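Local structure of probable amino acid aminotransferase (Mycobacterium tuberculosis, 6Q1R) at residues Y181-P186 / W211-R216; S188-A193 / I250-S255. The protein belongs to the class IV aminotransferases, a family that binds pyridoxal-5'-phosphate in a cleft between two domains. All coordinates share one frame; numbering follows the deposited sequence.

Contact 1: Y181-P186 / W211-R216; sequences YVLEGP and WYPILR. With PLP (pyridoxal-5'-phosphate), chain H.
Glu184 reaches across from one loop to the other and wedges its carboxylate between the backbone of Leu215 and the pyridine nitrogen of pyridoxal-5'-phosphate. Its OE1 lies 3.4 Å from N1 of the cofactor, and the same oxygen accepts a weak hydrogen bond from Leu215 N, with an N-H...O angle of 150°. With CG set between the backbone N and the carbonyl carbon (chi1 64°) and the chain extended beyond it, the carboxylate is carried past Ile214, whose side chain runs the opposite way. Glu184 CD meets Ile214 CB at 3.7 Å. The gamma methyl CG2 of Ile214 also packs against Leu183, 3.8 Å from Leu183 CB. Farther out, Leu183 CD2 touches the ring of Pro213 at CG (4.1 Å). Pro213 is the centre of an inverse gamma turn, which bends the chain just before Ile214. At the far end the hydroxyl of Tyr212 sits over one face of the Tyr181 ring, displaced toward its rim; Arg240 makes a cation-pi contact with Tyr181. Apolar contacts thus lead inward to a single polar one. On the cofactor, Leu215 CD2 packs against C3 at 4.0 Å. A glutamate facing the pyridine nitrogen from the loop ahead of a core strand is a hallmark of the cofactor site in class IV aminotransferases.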
ATOM      1  N   TYR B 181      -4.398  10.689 -19.931  1.00 61.07           N
ATOM      2  CA  TYR B 181      -5.108  11.731 -19.204  1.00 59.77           C
ATOM      3  C   TYR B 181      -4.456  11.977 -17.846  1.00 56.43           C
ATOM      4  O   TYR B 181      -4.047  11.035 -17.160  1.00 53.58           O
ATOM      5  CB  TYR B 181      -6.584  11.366 -19.037  1.00 60.56           C
ATOM      6  CG  TYR B 181      -7.332  11.367 -20.354  1.00 62.70           C
ATOM      7  CD1 TYR B 181      -7.562  12.551 -21.046  1.00 64.51           C
ATOM      8  CD2 TYR B 181      -7.813  10.185 -20.900  1.00 63.33           C
ATOM      9  CE1 TYR B 181      -8.242  12.552 -22.252  1.00 66.89           C
ATOM     10  CE2 TYR B 181      -8.497  10.178 -22.102  1.00 65.55           C
ATOM     11  CZ  TYR B 181      -8.709  11.363 -22.772  1.00 67.63           C
ATOM     12  OH  TYR B 181      -9.389  11.354 -23.967  1.00 70.42           O
ATOM     13  N   VAL B 182      -4.374  13.251 -17.459  1.00 56.43           N
ATOM     14  CA  VAL B 182      -3.760  13.631 -16.189  1.00 55.24           C
ATOM     15  C   VAL B 182      -4.586  13.100 -15.026  1.00 53.97           C
ATOM     16  O   VAL B 182      -5.812  13.267 -14.985  1.00 55.13           O
ATOM     17  CB  VAL B 182      -3.607  15.155 -16.105  1.00 55.45           C
ATOM     18  CG1 VAL B 182      -3.046  15.561 -14.745  1.00 52.96           C
ATOM     19  CG2 VAL B 182      -2.732  15.657 -17.241  1.00 57.63           C
ATOM     20  N   LEU B 183      -3.908  12.478 -14.054  1.00 52.10           N
ATOM     21  CA  LEU B 183      -4.583  11.875 -12.916  1.00 49.50           C
ATOM     22  C   LEU B 183      -4.373  12.748 -11.693  1.00 48.54           C
ATOM     23  O   LEU B 183      -5.219  13.615 -11.397  1.00 48.26           O
ATOM     24  CB  LEU B 183      -4.079  10.437 -12.725  1.00 47.83           C
ATOM     25  CG  LEU B 183      -4.464   9.440 -13.817  1.00 49.79           C
ATOM     26  CD1 LEU B 183      -3.718   8.132 -13.631  1.00 50.90           C
ATOM     27  CD2 LEU B 183      -5.961   9.205 -13.800  1.00 51.34           C
ATOM     28  N   GLU B 184      -3.286  12.583 -10.950  1.00 48.02           N
ATOM     29  CA  GLU B 184      -3.057  13.342  -9.728  1.00 49.37           C
ATOM     30  C   GLU B 184      -1.586  13.204  -9.367  1.00 51.39           C
ATOM     31  O   GLU B 184      -0.824  12.513 -10.047  1.00 54.60           O
ATOM     32  CB  GLU B 184      -3.944  12.859  -8.579  1.00 50.13           C
ATOM     33  CG  GLU B 184      -3.652  11.433  -8.137  1.00 53.27           C
ATOM     34  CD  GLU B 184      -4.459  11.021  -6.922  1.00 56.92           C
ATOM     35  OE1 GLU B 184      -5.135  11.890  -6.333  1.00 58.71           O
ATOM     36  OE2 GLU B 184      -4.423   9.824  -6.562  1.00 58.36           O
ATOM     37  N   GLY B 185      -1.191  13.867  -8.289  1.00 50.61           N
ATOM     38  CA  GLY B 185       0.126  13.673  -7.737  1.00 50.66           C
ATOM     39  C   GLY B 185       0.124  12.583  -6.686  1.00 48.86           C
ATOM     40  O   GLY B 185      -0.925  12.199  -6.158  1.00 47.09           O
ATOM     41  N   PRO B 186       1.306  12.052  -6.367  1.00 48.10           N
ATOM     42  CA  PRO B 186       1.387  11.042  -5.297  1.00 47.98           C
ATOM     43  C   PRO B 186       0.978  11.569  -3.926  1.00 46.56           C
ATOM     44  O   PRO B 186       0.639  10.765  -3.048  1.00 43.93           O
ATOM     45  CB  PRO B 186       2.862  10.615  -5.328  1.00 48.30           C
ATOM     46  CG  PRO B 186       3.578  11.754  -5.989  1.00 48.33           C
ATOM     47  CD  PRO B 186       2.614  12.311  -6.991  1.00 48.38           C
ATOM     48  N   TRP B 211     -14.188  11.000 -10.759  1.00 57.22           N
ATOM     49  CA  TRP B 211     -14.515   9.610 -11.041  1.00 58.09           C
ATOM     50  C   TRP B 211     -13.352   8.850 -11.669  1.00 58.28           C
ATOM     51  O   TRP B 211     -13.442   7.626 -11.822  1.00 58.57           O
ATOM     52  CB  TRP B 211     -15.760   9.520 -11.931  1.00 60.05           C
ATOM     53  CG  TRP B 211     -15.727  10.267 -13.232  1.00 61.08           C
ATOM     54  CD1 TRP B 211     -15.162   9.845 -14.400  1.00 60.99           C
ATOM     55  CD2 TRP B 211     -16.300  11.554 -13.508  1.00 63.41           C
ATOM     56  NE1 TRP B 211     -15.347  10.784 -15.386  1.00 62.92           N
ATOM     57  CE2 TRP B 211     -16.037  11.846 -14.863  1.00 64.25           C
ATOM     58  CE3 TRP B 211     -17.001  12.490 -12.740  1.00 65.81           C
ATOM     59  CZ2 TRP B 211     -16.452  13.035 -15.469  1.00 66.90           C
ATOM     60  CZ3 TRP B 211     -17.414  13.671 -13.344  1.00 68.33           C
ATOM     61  CH2 TRP B 211     -17.137  13.932 -14.695  1.00 68.63           C
ATOM     62  N   TYR B 212     -12.269   9.545 -12.031  1.00 57.76           N
ATOM     63  CA  TYR B 212     -11.019   8.889 -12.379  1.00 54.91           C
ATOM     64  C   TYR B 212     -10.454   8.159 -11.160  1.00 48.49           C
ATOM     65  O   TYR B 212     -10.833   8.448 -10.022  1.00 42.32           O
ATOM     66  CB  TYR B 212      -9.998   9.915 -12.889  1.00 57.09           C
ATOM     67  CG  TYR B 212     -10.231  10.417 -14.300  1.00 60.30           C
ATOM     68  CD1 TYR B 212     -11.261   9.905 -15.081  1.00 63.68           C
ATOM     69  CD2 TYR B 212      -9.399  11.386 -14.860  1.00 59.16           C
ATOM     70  CE1 TYR B 212     -11.471  10.354 -16.369  1.00 64.72           C
ATOM     71  CE2 TYR B 212      -9.602  11.839 -16.153  1.00 60.28           C
ATOM     72  CZ  TYR B 212     -10.641  11.318 -16.899  1.00 63.53           C
ATOM     73  OH  TYR B 212     -10.857  11.755 -18.184  1.00 66.44           O
ATOM     74  N   PRO B 213      -9.529   7.212 -11.371  1.00 50.67           N
ATOM     75  CA  PRO B 213      -8.913   6.528 -10.225  1.00 49.15           C
ATOM     76  C   PRO B 213      -8.026   7.442  -9.388  1.00 46.97           C
ATOM     77  O   PRO B 213      -6.815   7.221  -9.282  1.00 44.36           O
ATOM     78  CB  PRO B 213      -8.099   5.407 -10.886  1.00 50.58           C
ATOM     79  CG  PRO B 213      -7.827   5.902 -12.269  1.00 52.75           C
ATOM     80  CD  PRO B 213      -9.067   6.655 -12.656  1.00 53.31           C
ATOM     81  N   ILE B 214      -8.629   8.473  -8.786  1.00 48.33           N
ATOM     82  CA  ILE B 214      -7.922   9.463  -7.981  1.00 49.59           C
ATOM     83  C   ILE B 214      -8.771   9.806  -6.760  1.00 50.83           C
ATOM     84  O   ILE B 214      -9.978   9.552  -6.720  1.00 53.70           O
ATOM     85  CB  ILE B 214      -7.601  10.751  -8.781  1.00 49.65           C
ATOM     86  CG1 ILE B 214      -8.897  11.415  -9.250  1.00 50.68           C
ATOM     87  CG2 ILE B 214      -6.676  10.462  -9.959  1.00 50.17           C
ATOM     88  CD1 ILE B 214      -8.709  12.778  -9.854  1.00 50.78           C
ATOM     89  N   LEU B 215      -8.122  10.400  -5.758  1.00 49.57           N
ATOM     90  CA  LEU B 215      -8.821  10.898  -4.582  1.00 51.14           C
ATOM     91  C   LEU B 215      -9.487  12.241  -4.869  1.00 52.31           C
ATOM     92  O   LEU B 215      -9.077  12.990  -5.759  1.00 54.40           O
ATOM     93  CB  LEU B 215      -7.865  11.078  -3.403  1.00 54.08           C
ATOM     94  CG  LEU B 215      -7.645   9.959  -2.384  1.00 56.48           C
ATOM     95  CD1 LEU B 215      -6.898   8.764  -2.985  1.00 57.65           C
ATOM     96  CD2 LEU B 215      -6.947  10.513  -1.141  1.00 56.82           C
ATOM     97  N   ARG B 216     -10.535  12.538  -4.101  1.00 51.83           N
ATOM     98  CA  ARG B 216     -11.146  13.864  -4.081  1.00 52.12           C
ATOM     99  C   ARG B 216     -10.479  14.706  -2.995  1.00 48.74           C
ATOM    100  O   ARG B 216     -10.499  14.332  -1.816  1.00 47.81           O
ATOM    101  CB  ARG B 216     -12.656  13.773  -3.853  1.00 54.08           C
TER
HETATM  102  N1  PLP H 301      -3.542  12.975  -3.559  1.00 50.26           N
HETATM  103  C2  PLP H 301      -3.134  11.925  -2.807  1.00 50.93           C
HETATM  104  C2A PLP H 301      -2.619  10.667  -3.459  1.00 52.33           C
HETATM  105  C3  PLP H 301      -3.196  12.019  -1.328  1.00 54.63           C
HETATM  106  O3  PLP H 301      -2.798  10.986  -0.529  1.00 57.29           O
HETATM  107  C4  PLP H 301      -3.699  13.275  -0.729  1.00 53.30           C
HETATM  108  C4A PLP H 301      -3.777  13.334   0.748  1.00 53.34           C
HETATM  109  C5  PLP H 301      -4.128  14.351  -1.664  1.00 56.27           C
HETATM  110  C6  PLP H 301      -4.010  14.120  -3.034  1.00 51.97           C
HETATM  111  C5A PLP H 301      -4.662  15.691  -1.200  1.00 60.08           C
HETATM  112  O4P PLP H 301      -5.736  15.593  -0.267  1.00 60.61           O
HETATM  113  P   PLP H 301      -6.151  16.895   0.588  1.00 58.00           P
HETATM  114  O1P PLP H 301      -4.997  17.197   1.515  1.00 55.94           O
HETATM  115  O2P PLP H 301      -7.401  16.602   1.380  1.00 59.81           O
HETATM  116  O3P PLP H 301      -6.424  18.047  -0.351  1.00 57.47           O

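Contact 2: S188-A193 / I250-S255. With PLP (pyridoxal-5'-phosphate), chain H.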
ATOM      1  N   SER B 188      -0.803  14.970  -3.851  1.00 47.06           N
ATOM      2  CA  SER B 188      -1.445  16.238  -4.169  1.00 48.29           C
ATOM      3  C   SER B 188      -2.439  16.028  -5.300  1.00 46.85           C
ATOM      4  O   SER B 188      -2.384  15.034  -6.029  1.00 45.59           O
ATOM      5  CB  SER B 188      -0.417  17.305  -4.568  1.00 51.79           C
ATOM      6  OG  SER B 188       0.349  17.743  -3.459  1.00 53.93           O
ATOM      7  N   THR B 189      -3.357  16.983  -5.429  1.00 46.64           N
ATOM      8  CA  THR B 189      -4.317  17.037  -6.522  1.00 45.29           C
ATOM      9  C   THR B 189      -3.956  18.189  -7.456  1.00 44.20           C
ATOM     10  O   THR B 189      -3.576  19.274  -7.001  1.00 43.75           O
ATOM     11  CB  THR B 189      -5.750  17.189  -6.004  1.00 45.65           C
ATOM     12  OG1 THR B 189      -6.526  17.934  -6.948  1.00 48.09           O
ATOM     13  CG2 THR B 189      -5.768  17.894  -4.660  1.00 45.38           C
ATOM     14  N   VAL B 190      -4.070  17.943  -8.761  1.00 44.80           N
ATOM     15  CA  VAL B 190      -3.648  18.893  -9.789  1.00 45.82           C
ATOM     16  C   VAL B 190      -4.776  19.877 -10.083  1.00 47.75           C
ATOM     17  O   VAL B 190      -5.926  19.477 -10.296  1.00 47.96           O
ATOM     18  CB  VAL B 190      -3.222  18.159 -11.070  1.00 46.11           C
ATOM     19  CG1 VAL B 190      -2.926  19.159 -12.176  1.00 48.42           C
ATOM     20  CG2 VAL B 190      -2.010  17.280 -10.806  1.00 44.30           C
ATOM     21  N   VAL B 191      -4.436  21.169 -10.110  1.00 48.89           N
ATOM     22  CA  VAL B 191      -5.367  22.241 -10.447  1.00 51.03           C
ATOM     23  C   VAL B 191      -4.739  23.105 -11.532  1.00 55.29           C
ATOM     24  O   VAL B 191      -3.543  23.411 -11.478  1.00 58.94           O
ATOM     25  CB  VAL B 191      -5.725  23.094  -9.211  1.00 49.51           C
ATOM     26  CG1 VAL B 191      -6.712  24.185  -9.583  1.00 51.58           C
ATOM     27  CG2 VAL B 191      -6.295  22.219  -8.111  1.00 47.38           C
ATOM     28  N   ILE B 192      -5.549  23.510 -12.512  1.00 54.59           N
ATOM     29  CA  ILE B 192      -5.073  24.234 -13.684  1.00 54.55           C
ATOM     30  C   ILE B 192      -5.801  25.566 -13.785  1.00 57.03           C
ATOM     31  O   ILE B 192      -6.930  25.720 -13.309  1.00 57.25           O
ATOM     32  CB  ILE B 192      -5.251  23.402 -14.978  1.00 53.91           C
ATOM     33  CG1 ILE B 192      -3.925  23.295 -15.720  1.00 53.69           C
ATOM     34  CG2 ILE B 192      -6.301  24.002 -15.900  1.00 55.48           C
ATOM     35  CD1 ILE B 192      -2.851  22.646 -14.902  1.00 51.51           C
ATOM     36  N   ALA B 193      -5.128  26.544 -14.387  1.00 59.49           N
ATOM     37  CA  ALA B 193      -5.699  27.855 -14.664  1.00 63.67           C
ATOM     38  C   ALA B 193      -5.720  28.100 -16.167  1.00 66.95           C
ATOM     39  O   ALA B 193      -4.761  27.768 -16.870  1.00 67.78           O
ATOM     40  CB  ALA B 193      -4.908  28.960 -13.962  1.00 64.81           C
ATOM     41  N   ILE B 250       0.004  25.820 -13.039  1.00 54.81           N
ATOM     42  CA  ILE B 250      -0.185  24.478 -12.502  1.00 52.85           C
ATOM     43  C   ILE B 250       0.145  24.509 -11.018  1.00 53.40           C
ATOM     44  O   ILE B 250       1.134  25.122 -10.605  1.00 56.29           O
ATOM     45  CB  ILE B 250       0.697  23.439 -13.228  1.00 49.59           C
ATOM     46  CG1 ILE B 250       0.563  23.591 -14.747  1.00 53.56           C
ATOM     47  CG2 ILE B 250       0.351  22.022 -12.767  1.00 44.20           C
ATOM     48  CD1 ILE B 250       1.453  22.657 -15.541  1.00 54.75           C
ATOM     49  N   TRP B 251      -0.687  23.853 -10.216  1.00 51.61           N
ATOM     50  CA  TRP B 251      -0.468  23.791  -8.781  1.00 51.03           C
ATOM     51  C   TRP B 251      -0.696  22.375  -8.289  1.00 51.16           C
ATOM     52  O   TRP B 251      -1.509  21.629  -8.843  1.00 52.48           O
ATOM     53  CB  TRP B 251      -1.386  24.750  -8.025  1.00 51.89           C
ATOM     54  CG  TRP B 251      -1.076  26.184  -8.279  1.00 54.98           C
ATOM     55  CD1 TRP B 251      -0.225  26.978  -7.569  1.00 56.59           C
ATOM     56  CD2 TRP B 251      -1.596  26.995  -9.335  1.00 57.55           C
ATOM     57  NE1 TRP B 251      -0.195  28.240  -8.107  1.00 60.11           N
ATOM     58  CE2 TRP B 251      -1.029  28.276  -9.195  1.00 61.40           C
ATOM     59  CE3 TRP B 251      -2.492  26.764 -10.383  1.00 57.74           C
ATOM     60  CZ2 TRP B 251      -1.328  29.323 -10.062  1.00 65.40           C
ATOM     61  CZ3 TRP B 251      -2.788  27.804 -11.242  1.00 61.73           C
ATOM     62  CH2 TRP B 251      -2.209  29.067 -11.078  1.00 65.47           C
ATOM     63  N   LEU B 252       0.047  22.008  -7.254  1.00 50.01           N
ATOM     64  CA  LEU B 252      -0.187  20.779  -6.509  1.00 48.85           C
ATOM     65  C   LEU B 252      -0.794  21.173  -5.170  1.00 51.52           C
ATOM     66  O   LEU B 252      -0.114  21.754  -4.315  1.00 54.36           O
ATOM     67  CB  LEU B 252       1.105  19.985  -6.345  1.00 45.06           C
ATOM     68  CG  LEU B 252       1.668  19.484  -7.674  1.00 41.84           C
ATOM     69  CD1 LEU B 252       2.938  18.687  -7.452  1.00 41.85           C
ATOM     70  CD2 LEU B 252       0.625  18.658  -8.416  1.00 39.04           C
ATOM     71  N   VAL B 253      -2.068  20.866  -4.995  1.00 51.18           N
ATOM     72  CA  VAL B 253      -2.845  21.317  -3.848  1.00 50.57           C
ATOM     73  C   VAL B 253      -2.998  20.161  -2.870  1.00 47.60           C
ATOM     74  O   VAL B 253      -3.218  19.015  -3.275  1.00 45.34           O
ATOM     75  CB  VAL B 253      -4.212  21.860  -4.305  1.00 52.59           C
ATOM     76  CG1 VAL B 253      -4.973  22.456  -3.139  1.00 53.56           C
ATOM     77  CG2 VAL B 253      -4.009  22.893  -5.393  1.00 54.26           C
ATOM     78  N   SER B 254      -2.836  20.456  -1.582  1.00 47.96           N
ATOM     79  CA  SER B 254      -2.959  19.450  -0.535  1.00 48.49           C
ATOM     80  C   SER B 254      -3.190  20.157   0.792  1.00 49.42           C
ATOM     81  O   SER B 254      -3.023  21.374   0.906  1.00 52.46           O
ATOM     82  CB  SER B 254      -1.717  18.553  -0.477  1.00 50.15           C
ATOM     83  OG  SER B 254      -0.551  19.308  -0.182  1.00 53.38           O
ATOM     84  N   SER B 255      -3.586  19.377   1.799  1.00 48.08           N
ATOM     85  CA  SER B 255      -3.906  19.964   3.095  1.00 50.71           C
ATOM     86  C   SER B 255      -2.667  20.518   3.780  1.00 51.26           C
ATOM     87  O   SER B 255      -2.751  21.522   4.498  1.00 52.83           O
ATOM     88  CB  SER B 255      -4.580  18.930   3.995  1.00 52.96           C
ATOM     89  OG  SER B 255      -5.818  18.522   3.445  1.00 54.98           O
TER
HETATM   90  N1  PLP H 301      -3.542  12.975  -3.559  1.00 50.26           N
HETATM   91  C2  PLP H 301      -3.134  11.925  -2.807  1.00 50.93           C
HETATM   92  C2A PLP H 301      -2.619  10.667  -3.459  1.00 52.33           C
HETATM   93  C3  PLP H 301      -3.196  12.019  -1.328  1.00 54.63           C
HETATM   94  O3  PLP H 301      -2.798  10.986  -0.529  1.00 57.29           O
HETATM   95  C4  PLP H 301      -3.699  13.275  -0.729  1.00 53.30           C
HETATM   96  C4A PLP H 301      -3.777  13.334   0.748  1.00 53.34           C
HETATM   97  C5  PLP H 301      -4.128  14.351  -1.664  1.00 56.27           C
HETATM   98  C6  PLP H 301      -4.010  14.120  -3.034  1.00 51.97           C
HETATM   99  C5A PLP H 301      -4.662  15.691  -1.200  1.00 60.08           C
HETATM  100  O4P PLP H 301      -5.736  15.593  -0.267  1.00 60.61           O
HETATM  101  P   PLP H 301      -6.151  16.895   0.588  1.00 58.00           P
HETATM  102  O1P PLP H 301      -4.997  17.197   1.515  1.00 55.94           O
HETATM  103  O2P PLP H 301      -7.401  16.602   1.380  1.00 59.81           O
HETATM  104  O3P PLP H 301      -6.424  18.047  -0.351  1.00 57.47           O
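An antiparallel pair of strands in the mixed sheet runs up to the cofactor pocket at one end, with Thr189 to Ile192 matched with Val253 to Ile250 and the strand directions 148° apart. Thr189 and Val253 form a hydrogen-bonded pair, with Thr189 N to Val253 O and Val253 N to Thr189 O both 3.0 Å. Val191 and Trp251 form the next, joined by Val191 N to Trp251 O and Trp251 N to Val191 O, each 3.2 Å. The non-hydrogen-bonded pairs put Val190 alongside Leu252 and Ile192 alongside Ile250 on one face of the sheet. Val190 CG2 meets Leu252 CD2 at 3.8 Å, while Ile192 CD1 reaches Ile250 CG1 at 3.5 Å. Ser188 CB packs on Leu252 CB. On the other face, which helix 218-229 partly covers, Val191 CG2 and Val253 CG2 touch at 3.6 Å.

Trp251 has CG beside its backbone N (chi1 -68°), which tips the indole back toward the start of its strand to meet Ala193 of the partner strand. Ala193 CB approaches the ring edge in plane, 3.6 Å from Trp251 CZ3, and Phe279 stacks on the indole.

Beyond the last pair, both segments reach pyridoxal-5'-phosphate. Ser188 C packs against C6 of the pyridine ring, and Ser255 N donates to phosphate oxygen O1P at 2.6 Å. Ser255 OG also bonds to O1P, at a modelled distance too short to be read closely, and to His49. The ladder is thus apolar along most of its length and turns polar at the anion: the N-H groups of Thr189, Val191, Trp251 and Val253 bond across the pair, the backbones of Ile192, Ile250 and Leu252 bond to Leu206, Val262 and Ala260 of the flanking strands, and the N-H of Ser255 serves the phosphate.

Overall arrangement
Both contacts are buried, and both border pyridoxal-5'-phosphate, their centres about 11 Å apart. Contact 1 joins two loops, the one leading into strand 189-194 and the one leading into helix 218-229; contact 2 joins that same strand to strand 249-253 within the mixed sheet. Their segments alternate along the chain, 188-193 falling between the two halves of contact 1, and they meet where Glu184 CA lies 4.2 Å from Val190 CG2. The difference in chemistry follows the place in the fold: the loops pack by side chains and share one weak hydrogen bond, whereas the strands share a regular backbone ladder. Contact 1 faces the pyridine nitrogen, contact 2 the phosphate.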